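Side-chain contacts in glycosyl hydrolase (Bacteroides ovatus, PDB 3QC2), which is classed as a glycosyl hydrolase and probably has the five-bladed beta-propeller fold known for its family: residues Q98-P103 / N155-T160; M204-G207 / V211-A214; Q287-A292 / F298-D303. One frame throughout, in Å; residues are numbered along the deposited sequence.

Along the chain the three contacts follow one another in series. Interaction 1 is a single surface salt bridge linking the region of strand 98-99, in one four-stranded antiparallel sheet, to a loop of the next, probably neighbouring propeller blades. Interactions 2 and 3 lie in the hairpins 201-206/212-216 and 283-290/298-301. Both belong to one curled mixed sheet, whose two antiparallel halves meet where strand 182-189 runs parallel to 247-257. Their centres are about 14 Å apart and they touch, with Tyr205 OH 3.4 Å from Phe290 CG. Interaction 1 lies about 27 Å from interaction 2 and 35 Å from interaction 3, centre to centre. The set thus shows hairpin pairing, a salt bridge between sheets and, at Tyr205 and Phe290, packing between hairpins.

Interaction 1: Q98-P103 / N155-T160; sequences QREKTP and NLKDWT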
loop_
_atom_site.group_PDB
_atom_site.type_symbol
_atom_site.label_atom_id
_atom_site.label_comp_id
_atom_site.label_asym_id
_atom_site.label_seq_id
_atom_site.Cartn_x
_atom_site.Cartn_y
_atom_site.Cartn_z
ATOM N N GLN A 98 0.881 19.404 -3.491
ATOM C CA GLN A 98 2.030 20.295 -3.606
ATOM C C GLN A 98 3.290 19.459 -3.316
ATOM O O GLN A 98 3.578 19.114 -2.166
ATOM C CB GLN A 98 1.887 21.437 -2.614
ATOM C CG GLN A 98 0.566 22.223 -2.781
ATOM C CD GLN A 98 0.393 23.337 -1.774
ATOM O OE1 GLN A 98 1.192 24.267 -1.711
ATOM N NE2 GLN A 98 -0.688 23.270 -1.003
ATOM N N ARG A 99 4.034 19.156 -4.364
ATOM C CA ARG A 99 5.193 18.256 -4.275
ATOM C C ARG A 99 6.508 18.940 -4.054
ATOM O O ARG A 99 6.711 20.068 -4.486
ATOM C CB ARG A 99 5.284 17.466 -5.582
ATOM C CG ARG A 99 4.027 16.666 -5.899
ATOM C CD ARG A 99 3.908 16.340 -7.377
ATOM N NE ARG A 99 5.001 15.508 -7.892
ATOM C CZ ARG A 99 5.028 14.972 -9.121
ATOM N NH1 ARG A 99 4.018 15.175 -9.969
ATOM N NH2 ARG A 99 6.059 14.226 -9.499
ATOM N N GLU A 100 7.417 18.249 -3.369
ATOM C CA GLU A 100 8.785 18.744 -3.200
ATOM C C GLU A 100 9.526 18.270 -4.427
ATOM O O GLU A 100 9.170 17.245 -5.014
ATOM C CB GLU A 100 9.446 18.202 -1.933
ATOM C CG GLU A 100 8.780 18.634 -0.615
ATOM C CD GLU A 100 8.874 20.153 -0.327
ATOM O OE1 GLU A 100 9.667 20.873 -1.007
ATOM O OE2 GLU A 100 8.157 20.619 0.603
ATOM N N LYS A 101 10.554 19.003 -4.818
ATOM C CA LYS A 101 11.317 18.673 -6.022
ATOM C C LYS A 101 12.437 17.645 -5.809
ATOM O O LYS A 101 13.120 17.267 -6.765
ATOM C CB LYS A 101 11.869 19.938 -6.652
ATOM C CG LYS A 101 10.770 20.864 -7.209
ATOM C CD LYS A 101 11.380 22.031 -7.976
ATOM C CE LYS A 101 10.328 22.838 -8.691
ATOM N NZ LYS A 101 10.967 23.882 -9.548
ATOM N N THR A 102 12.610 17.186 -4.573
ATOM C CA THR A 102 13.622 16.181 -4.254
ATOM C C THR A 102 12.982 15.083 -3.367
ATOM O O THR A 102 12.057 15.367 -2.609
ATOM C CB THR A 102 14.837 16.817 -3.549
ATOM O OG1 THR A 102 14.433 17.391 -2.306
ATOM C CG2 THR A 102 15.473 17.920 -4.435
ATOM N N PRO A 103 13.471 13.827 -3.473
ATOM C CA PRO A 103 12.889 12.742 -2.660
ATOM C C PRO A 103 13.249 12.868 -1.183
ATOM O O PRO A 103 14.309 13.384 -0.855
ATOM C CB PRO A 103 13.515 11.467 -3.270
ATOM C CG PRO A 103 14.826 11.910 -3.820
ATOM C CD PRO A 103 14.666 13.380 -4.222
ATOM N N ASN A 155 7.989 13.944 11.397
ATOM C CA ASN A 155 7.615 15.025 10.465
ATOM C C ASN A 155 7.435 14.545 9.007
ATOM O O ASN A 155 7.262 15.367 8.102
ATOM C CB ASN A 155 8.658 16.155 10.509
ATOM C CG ASN A 155 10.014 15.731 9.951
ATOM O OD1 ASN A 155 10.172 14.611 9.436
ATOM N ND2 ASN A 155 10.998 16.624 10.042
ATOM N N LEU A 156 7.502 13.220 8.793
ATOM C CA LEU A 156 7.348 12.595 7.451
ATOM C C LEU A 156 8.459 12.981 6.415
ATOM O O LEU A 156 8.321 12.677 5.217
ATOM C CB LEU A 156 5.941 12.868 6.874
ATOM C CG LEU A 156 4.762 12.303 7.694
ATOM C CD1 LEU A 156 3.451 12.892 7.233
ATOM C CD2 LEU A 156 4.708 10.757 7.641
ATOM N N LYS A 157 9.546 13.628 6.886
ATOM C CA LYS A 157 10.695 14.013 6.012
ATOM C C LYS A 157 12.025 13.407 6.494
ATOM O O LYS A 157 12.800 12.877 5.686
ATOM C CB LYS A 157 10.825 15.542 5.893
ATOM C CG LYS A 157 9.718 16.203 5.026
ATOM C CD LYS A 157 10.045 17.691 4.707
ATOM C CE LYS A 157 9.038 18.285 3.716
ATOM N NZ LYS A 157 9.299 19.728 3.388
ATOM N N ASP A 158 12.283 13.495 7.803
ATOM C CA ASP A 158 13.506 12.949 8.404
ATOM C C ASP A 158 13.212 11.559 8.945
ATOM O O ASP A 158 12.694 11.412 10.057
ATOM C CB ASP A 158 13.989 13.871 9.513
ATOM C CG ASP A 158 14.278 15.276 9.011
ATOM O OD1 ASP A 158 14.761 15.422 7.855
ATOM O OD2 ASP A 158 14.031 16.235 9.768
ATOM N N TRP A 159 13.555 10.541 8.157
ATOM C CA TRP A 159 13.270 9.135 8.509
ATOM C C TRP A 159 14.439 8.396 9.116
ATOM O O TRP A 159 15.597 8.649 8.767
ATOM C CB TRP A 159 12.809 8.385 7.266
ATOM C CG TRP A 159 11.542 8.895 6.751
ATOM C CD1 TRP A 159 11.372 9.886 5.841
ATOM C CD2 TRP A 159 10.231 8.462 7.131
ATOM N NE1 TRP A 159 10.026 10.094 5.614
ATOM C CE2 TRP A 159 9.307 9.231 6.397
ATOM C CE3 TRP A 159 9.749 7.490 8.019
ATOM C CZ2 TRP A 159 7.926 9.066 6.523
ATOM C CZ3 TRP A 159 8.376 7.323 8.140
ATOM C CH2 TRP A 159 7.481 8.110 7.395
ATOM N N THR A 160 14.124 7.473 10.033
ATOM C CA THR A 160 15.116 6.620 10.663
ATOM C C THR A 160 14.865 5.198 10.173
ATOM O O THR A 160 13.788 4.658 10.382
ATOM C CB THR A 160 15.008 6.640 12.183
ATOM O OG1 THR A 160 15.102 7.983 12.651
ATOM C CG2 THR A 160 16.130 5.800 12.813
#
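Glu100, beside strand 98-99, and Lys157, in the loop between strands 146-153 and 160-164 of another sheet, meet in a salt bridge, Lys157 NZ to Glu100 OE2 at 3.1 Å. Nothing else crosses between 98-103 and 155-160. The two side chains lie at about a right angle, and the ammonium group comes to OE2 from above the carboxylate plane, 64° out of it, while the next carbon, Lys157 CE, stays 4.0 Å from OE2. Glu100 is bent at its second torsion (chi2 -66°), which turns the carboxylate off the line of the chain and lets OE2 meet the ammonium group. Past CG the lysine runs out straight, as suits a residue whose charge must be carried across from a loop.

The tight side of this contact lies at the root of the lysine. Asn155 OD1 accepts two backbone bonds, from Lys157 N at 2.8 Å and from Asp158 N at 2.9 Å; the second lies in the carbonyl plane, on a lone pair. Its amide end, ND2, donates to Asp158 OD2 at 3.1 Å, so the side chain of Asn155 is gripped at both ends, a task to which a short amide with both donor and acceptor is suited. Buried Leu156 packs against Tyr88, whose ring also makes a cation-pi contact with Lys157, while Glu100 rests on Tyr88 and shares backbone bonding with it. The ion pair, by contrast, lies at the surface between two partly exposed side chains, where water would probably weaken its attraction.

The turn at Asn155 is an Asx turn, extended to an Asx motif. The bridge from it to the segment around strand 98-99, which borders its sheet, links two four-stranded antiparallel sheets, in keeping with neighbouring blades of a beta-propeller.

Interaction 2: M204-G207 / V211-A214; sequences MYWG and VFAA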
loop_
_atom_site.group_PDB
_atom_site.type_symbol
_atom_site.label_atom_id
_atom_site.label_comp_id
_atom_site.label_asym_id
_atom_site.label_seq_id
_atom_site.Cartn_x
_atom_site.Cartn_y
_atom_site.Cartn_z
HETATM N N MSE A 204 -0.205 -6.558 12.534
HETATM C CA MSE A 204 -0.035 -6.258 11.141
HETATM C C MSE A 204 -0.404 -7.442 10.240
HETATM O O MSE A 204 -0.084 -8.586 10.553
HETATM C CB MSE A 204 1.448 -5.893 10.893
HETATM C CG MSE A 204 1.836 -5.729 9.462
HETATM SE SE MSE A 204 3.697 -5.231 9.230
HETATM C CE MSE A 204 4.609 -6.863 9.796
ATOM N N TYR A 205 -1.091 -7.140 9.130
ATOM C CA TYR A 205 -1.360 -8.110 8.091
ATOM C C TYR A 205 -0.307 -7.810 7.051
ATOM O O TYR A 205 -0.008 -6.641 6.804
ATOM C CB TYR A 205 -2.728 -7.905 7.455
ATOM C CG TYR A 205 -3.880 -8.098 8.363
ATOM C CD1 TYR A 205 -4.415 -9.353 8.564
ATOM C CD2 TYR A 205 -4.472 -7.016 9.015
ATOM C CE1 TYR A 205 -5.499 -9.540 9.398
ATOM C CE2 TYR A 205 -5.561 -7.196 9.856
ATOM C CZ TYR A 205 -6.067 -8.456 10.041
ATOM O OH TYR A 205 -7.126 -8.656 10.865
ATOM N N TRP A 206 0.266 -8.835 6.438
ATOM C CA TRP A 206 1.288 -8.613 5.417
ATOM C C TRP A 206 1.330 -9.736 4.401
ATOM O O TRP A 206 0.820 -10.837 4.659
ATOM C CB TRP A 206 2.675 -8.473 6.066
ATOM C CG TRP A 206 3.179 -9.748 6.721
ATOM C CD1 TRP A 206 2.940 -10.160 7.994
ATOM C CD2 TRP A 206 4.005 -10.751 6.127
ATOM N NE1 TRP A 206 3.556 -11.359 8.231
ATOM C CE2 TRP A 206 4.216 -11.747 7.101
ATOM C CE3 TRP A 206 4.579 -10.911 4.862
ATOM C CZ2 TRP A 206 4.988 -12.900 6.852
ATOM C CZ3 TRP A 206 5.349 -12.066 4.609
ATOM C CH2 TRP A 206 5.541 -13.038 5.604
ATOM N N GLY A 207 1.946 -9.456 3.249
ATOM C CA GLY A 207 2.136 -10.456 2.205
ATOM C C GLY A 207 1.607 -10.094 0.837
ATOM O O GLY A 207 0.751 -9.189 0.689
ATOM N N VAL A 211 -2.070 -13.801 2.539
ATOM C CA VAL A 211 -2.194 -12.842 3.597
ATOM C C VAL A 211 -1.713 -13.526 4.857
ATOM O O VAL A 211 -2.288 -14.527 5.297
ATOM C CB VAL A 211 -3.607 -12.330 3.763
ATOM C CG1 VAL A 211 -3.691 -11.353 4.983
ATOM C CG2 VAL A 211 -4.064 -11.637 2.479
ATOM N N PHE A 212 -0.617 -13.016 5.395
ATOM C CA PHE A 212 -0.029 -13.504 6.618
ATOM C C PHE A 212 -0.296 -12.458 7.714
ATOM O O PHE A 212 -1.014 -11.489 7.491
ATOM C CB PHE A 212 1.496 -13.664 6.455
ATOM C CG PHE A 212 1.918 -14.613 5.350
ATOM C CD1 PHE A 212 1.904 -16.006 5.557
ATOM C CD2 PHE A 212 2.384 -14.121 4.130
ATOM C CE1 PHE A 212 2.325 -16.896 4.537
ATOM C CE2 PHE A 212 2.812 -15.003 3.098
ATOM C CZ PHE A 212 2.784 -16.384 3.302
ATOM N N ALA A 213 0.278 -12.663 8.889
ATOM C CA ALA A 213 0.151 -11.694 9.976
ATOM C C ALA A 213 1.406 -11.688 10.826
ATOM O O ALA A 213 2.253 -12.595 10.725
ATOM C CB ALA A 213 -1.062 -11.984 10.818
ATOM N N ALA A 214 1.530 -10.651 11.651
ATOM C CA ALA A 214 2.676 -10.487 12.535
ATOM C C ALA A 214 2.323 -9.566 13.692
ATOM O O ALA A 214 1.393 -8.771 13.601
ATOM C CB ALA A 214 3.864 -9.934 11.763
#
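Strands 204-206 and 212-214 run antiparallel, their short axes 4.5 Å apart at closest approach and their directions 145° apart, so the pair is clearly twisted. Met204 with Ala214 and Trp206 with Phe212 are hydrogen-bonded pairs, each exchanging two backbone bonds; Phe212 N to Trp206 O is the shortest at 2.7 Å. Between them Tyr205 and Ala213 form a non-hydrogen-bonded pair, their CA atoms 4.3 Å apart, and the small methyl of Ala213 comes 3.5 Å from Met204 O.

The face bearing Met204, Trp206, Phe212 and Ala214 is dominated by two aromatics. Trp206 CG sits between the backbone N and the carbonyl carbon (chi1 67°), which swings the indole across the neighbouring strand. Phe212 CB lies over the face of its five-membered ring as a CH-pi contact, 3.4 Å from Trp206 CE2, and the phenyl slides beneath the six-membered ring in an offset stack, centroids 4.6 Å apart and planes tilted by 27°. At the ring edge, Trp206 NE1 gives a weak hydrogen bond to Ala213 O, so the indole is held by both its flat surface and its polar rim.

The stack lies at the turn end of the beta hairpin 201-206/212-216, consistent with one blade of a beta-propeller. Gly207, just past the first strand, has a positive phi, natural to glycine, and its CA approaches the edge of the Phe212 ring. Farther along, selenomethionine Met204 bends at its last torsion, bringing the methyl CE 3.7 Å from Ala214 CB, with Trp222 packed against both residues. On the other face, Tyr205 CD1 touches Val211 CG1 at 4.2 Å; the tyrosine ring packs among Cys250, Ala254, Ile261 and Leu263, and the tyrosine hydroxyl is hydrogen-bonded to Pro295 O.

Interaction 3: Q287-A292 / F298-D303; sequences QALFDA and FITRLD
Phe290 and Phe298 meet at a slant on the same face of the hairpin: Phe290 CE2 comes to the edge of the Phe298 ring, near its plane, and stands 4.1 Å from Phe298 CB. On that face too the small methyl of Ala288 lies near Phe298 CE1, a loose contact. On the reverse face Leu289 crosses two residues. Its CG is anti to the backbone N (chi1 -174°), taking CD2 to 4.2 Å from Ile299 CG2, while its CB lies 3.9 Å from Thr300 CG2.

Ile299 and Thr300 both face Leu289 because the register slips by one: this is a classic beta bulge in the antiparallel hairpin 283-290/298-301, probably part of a propeller blade, with strand 298-301 bordering the sheet. Leu289 O accepts from Ile299 N at 2.8 Å and, weakly, from Thr300 N. Ile299 CD1 then reaches over the backbone to Asp291 N, 3.8 Å away.

At the other end Gln287 and Leu302 run alongside each other in one direction, with the aliphatic part of the glutamine against Leu302 CD1; Gln287 NE2 is hydrogen-bonded to Phe16 O. A water bridges Gln287 N and Leu302 O. Arg301 turns its guanidinium away, to a salt bridge with Asp244.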
loop_
_atom_site.group_PDB
_atom_site.type_symbol
_atom_site.label_atom_id
_atom_site.label_comp_id
_atom_site.label_asym_id
_atom_site.label_seq_id
_atom_site.Cartn_x
_atom_site.Cartn_y
_atom_site.Cartn_z
ATOM N N GLN A 287 -11.765 -6.439 -0.482
ATOM C CA GLN A 287 -11.812 -6.198 0.965
ATOM C C GLN A 287 -12.067 -7.514 1.661
ATOM O O GLN A 287 -12.828 -8.344 1.163
ATOM C CB GLN A 287 -12.915 -5.190 1.342
ATOM C CG GLN A 287 -12.777 -3.831 0.692
ATOM C CD GLN A 287 -13.808 -2.800 1.196
ATOM O OE1 GLN A 287 -14.116 -2.732 2.394
ATOM N NE2 GLN A 287 -14.306 -1.985 0.291
ATOM N N ALA A 288 -11.418 -7.710 2.793
ATOM C CA ALA A 288 -11.593 -8.913 3.601
ATOM C C ALA A 288 -12.011 -8.477 5.016
ATOM O O ALA A 288 -11.613 -7.404 5.475
ATOM C CB ALA A 288 -10.318 -9.703 3.644
ATOM N N LEU A 289 -12.818 -9.304 5.687
ATOM C CA LEU A 289 -13.304 -9.002 7.040
ATOM C C LEU A 289 -12.786 -10.032 8.042
ATOM O O LEU A 289 -12.923 -11.249 7.818
ATOM C CB LEU A 289 -14.831 -9.011 7.061
ATOM C CG LEU A 289 -15.514 -8.581 8.361
ATOM C CD1 LEU A 289 -15.243 -7.093 8.645
ATOM C CD2 LEU A 289 -17.002 -8.846 8.281
ATOM N N PHE A 290 -12.198 -9.545 9.137
ATOM C CA PHE A 290 -11.673 -10.393 10.205
ATOM C C PHE A 290 -12.384 -10.082 11.534
ATOM O O PHE A 290 -12.935 -9.001 11.719
ATOM C CB PHE A 290 -10.180 -10.179 10.378
ATOM C CG PHE A 290 -9.351 -10.632 9.205
ATOM C CD1 PHE A 290 -9.116 -9.787 8.139
ATOM C CD2 PHE A 290 -8.780 -11.904 9.187
ATOM C CE1 PHE A 290 -8.329 -10.198 7.058
ATOM C CE2 PHE A 290 -7.995 -12.318 8.103
ATOM C CZ PHE A 290 -7.773 -11.455 7.042
ATOM N N ASP A 291 -12.347 -11.038 12.448
ATOM C CA ASP A 291 -12.994 -10.904 13.742
ATOM C C ASP A 291 -12.289 -9.817 14.591
ATOM O O ASP A 291 -11.063 -9.776 14.669
ATOM C CB ASP A 291 -12.993 -12.264 14.461
ATOM C CG ASP A 291 -13.853 -12.280 15.711
ATOM O OD1 ASP A 291 -13.640 -11.459 16.598
ATOM O OD2 ASP A 291 -14.721 -13.157 15.818
ATOM N N ALA A 292 -13.083 -8.943 15.203
ATOM C CA ALA A 292 -12.546 -7.858 16.038
ATOM C C ALA A 292 -11.787 -8.416 17.242
ATOM O O ALA A 292 -10.705 -7.932 17.580
ATOM C CB ALA A 292 -13.666 -6.924 16.489
ATOM N N PHE A 298 -10.387 -15.167 9.960
ATOM C CA PHE A 298 -11.043 -14.736 8.717
ATOM C C PHE A 298 -12.549 -14.941 8.772
ATOM O O PHE A 298 -13.014 -15.976 9.216
ATOM C CB PHE A 298 -10.445 -15.531 7.540
ATOM C CG PHE A 298 -11.115 -15.281 6.204
ATOM C CD1 PHE A 298 -10.705 -14.238 5.390
ATOM C CD2 PHE A 298 -12.121 -16.139 5.741
ATOM C CE1 PHE A 298 -11.304 -14.022 4.164
ATOM C CE2 PHE A 298 -12.727 -15.932 4.510
ATOM C CZ PHE A 298 -12.327 -14.880 3.720
ATOM N N ILE A 299 -13.308 -13.942 8.319
ATOM C CA ILE A 299 -14.769 -14.047 8.270
ATOM C C ILE A 299 -15.241 -14.176 6.815
ATOM O O ILE A 299 -15.917 -15.142 6.465
ATOM C CB ILE A 299 -15.486 -12.854 8.964
ATOM C CG1 ILE A 299 -15.146 -12.818 10.449
ATOM C CG2 ILE A 299 -16.992 -12.976 8.803
ATOM C CD1 ILE A 299 -15.853 -11.681 11.227
ATOM N N THR A 300 -14.870 -13.211 5.974
ATOM C CA THR A 300 -15.291 -13.222 4.573
ATOM C C THR A 300 -14.519 -12.224 3.754
ATOM O O THR A 300 -13.739 -11.447 4.293
ATOM C CB THR A 300 -16.796 -12.867 4.461
ATOM O OG1 THR A 300 -17.231 -12.940 3.089
ATOM C CG2 THR A 300 -17.063 -11.435 5.041
ATOM N N ARG A 301 -14.708 -12.282 2.436
ATOM C CA ARG A 301 -14.139 -11.293 1.509
ATOM C C ARG A 301 -15.149 -11.028 0.405
ATOM O O ARG A 301 -16.091 -11.808 0.219
ATOM C CB ARG A 301 -12.797 -11.736 0.911
ATOM C CG ARG A 301 -12.813 -13.090 0.213
ATOM C CD ARG A 301 -11.468 -13.392 -0.448
ATOM N NE ARG A 301 -11.167 -14.823 -0.411
ATOM C CZ ARG A 301 -10.045 -15.384 -0.870
ATOM N NH1 ARG A 301 -9.110 -14.658 -1.469
ATOM N NH2 ARG A 301 -9.872 -16.684 -0.745
ATOM N N LEU A 302 -14.958 -9.920 -0.314
ATOM C CA LEU A 302 -15.834 -9.559 -1.398
ATOM C C LEU A 302 -15.566 -10.507 -2.561
ATOM O O LEU A 302 -14.416 -10.810 -2.863
ATOM C CB LEU A 302 -15.597 -8.114 -1.841
ATOM C CG LEU A 302 -15.791 -7.013 -0.801
ATOM C CD1 LEU A 302 -15.435 -5.677 -1.393
ATOM C CD2 LEU A 302 -17.234 -6.992 -0.251
ATOM N N ASP A 303 -16.628 -10.989 -3.180
ATOM C CA ASP A 303 -16.524 -11.883 -4.333
ATOM C C ASP A 303 -16.200 -11.129 -5.627
ATOM O O ASP A 303 -15.750 -11.720 -6.582
ATOM C CB ASP A 303 -17.826 -12.688 -4.496
ATOM C CG ASP A 303 -18.044 -13.689 -3.359
ATOM O OD1 ASP A 303 -17.037 -14.077 -2.667
ATOM O OD2 ASP A 303 -19.204 -14.090 -3.149
HETATM O O HOH W 1 -12.401 -9.146 -1.937
#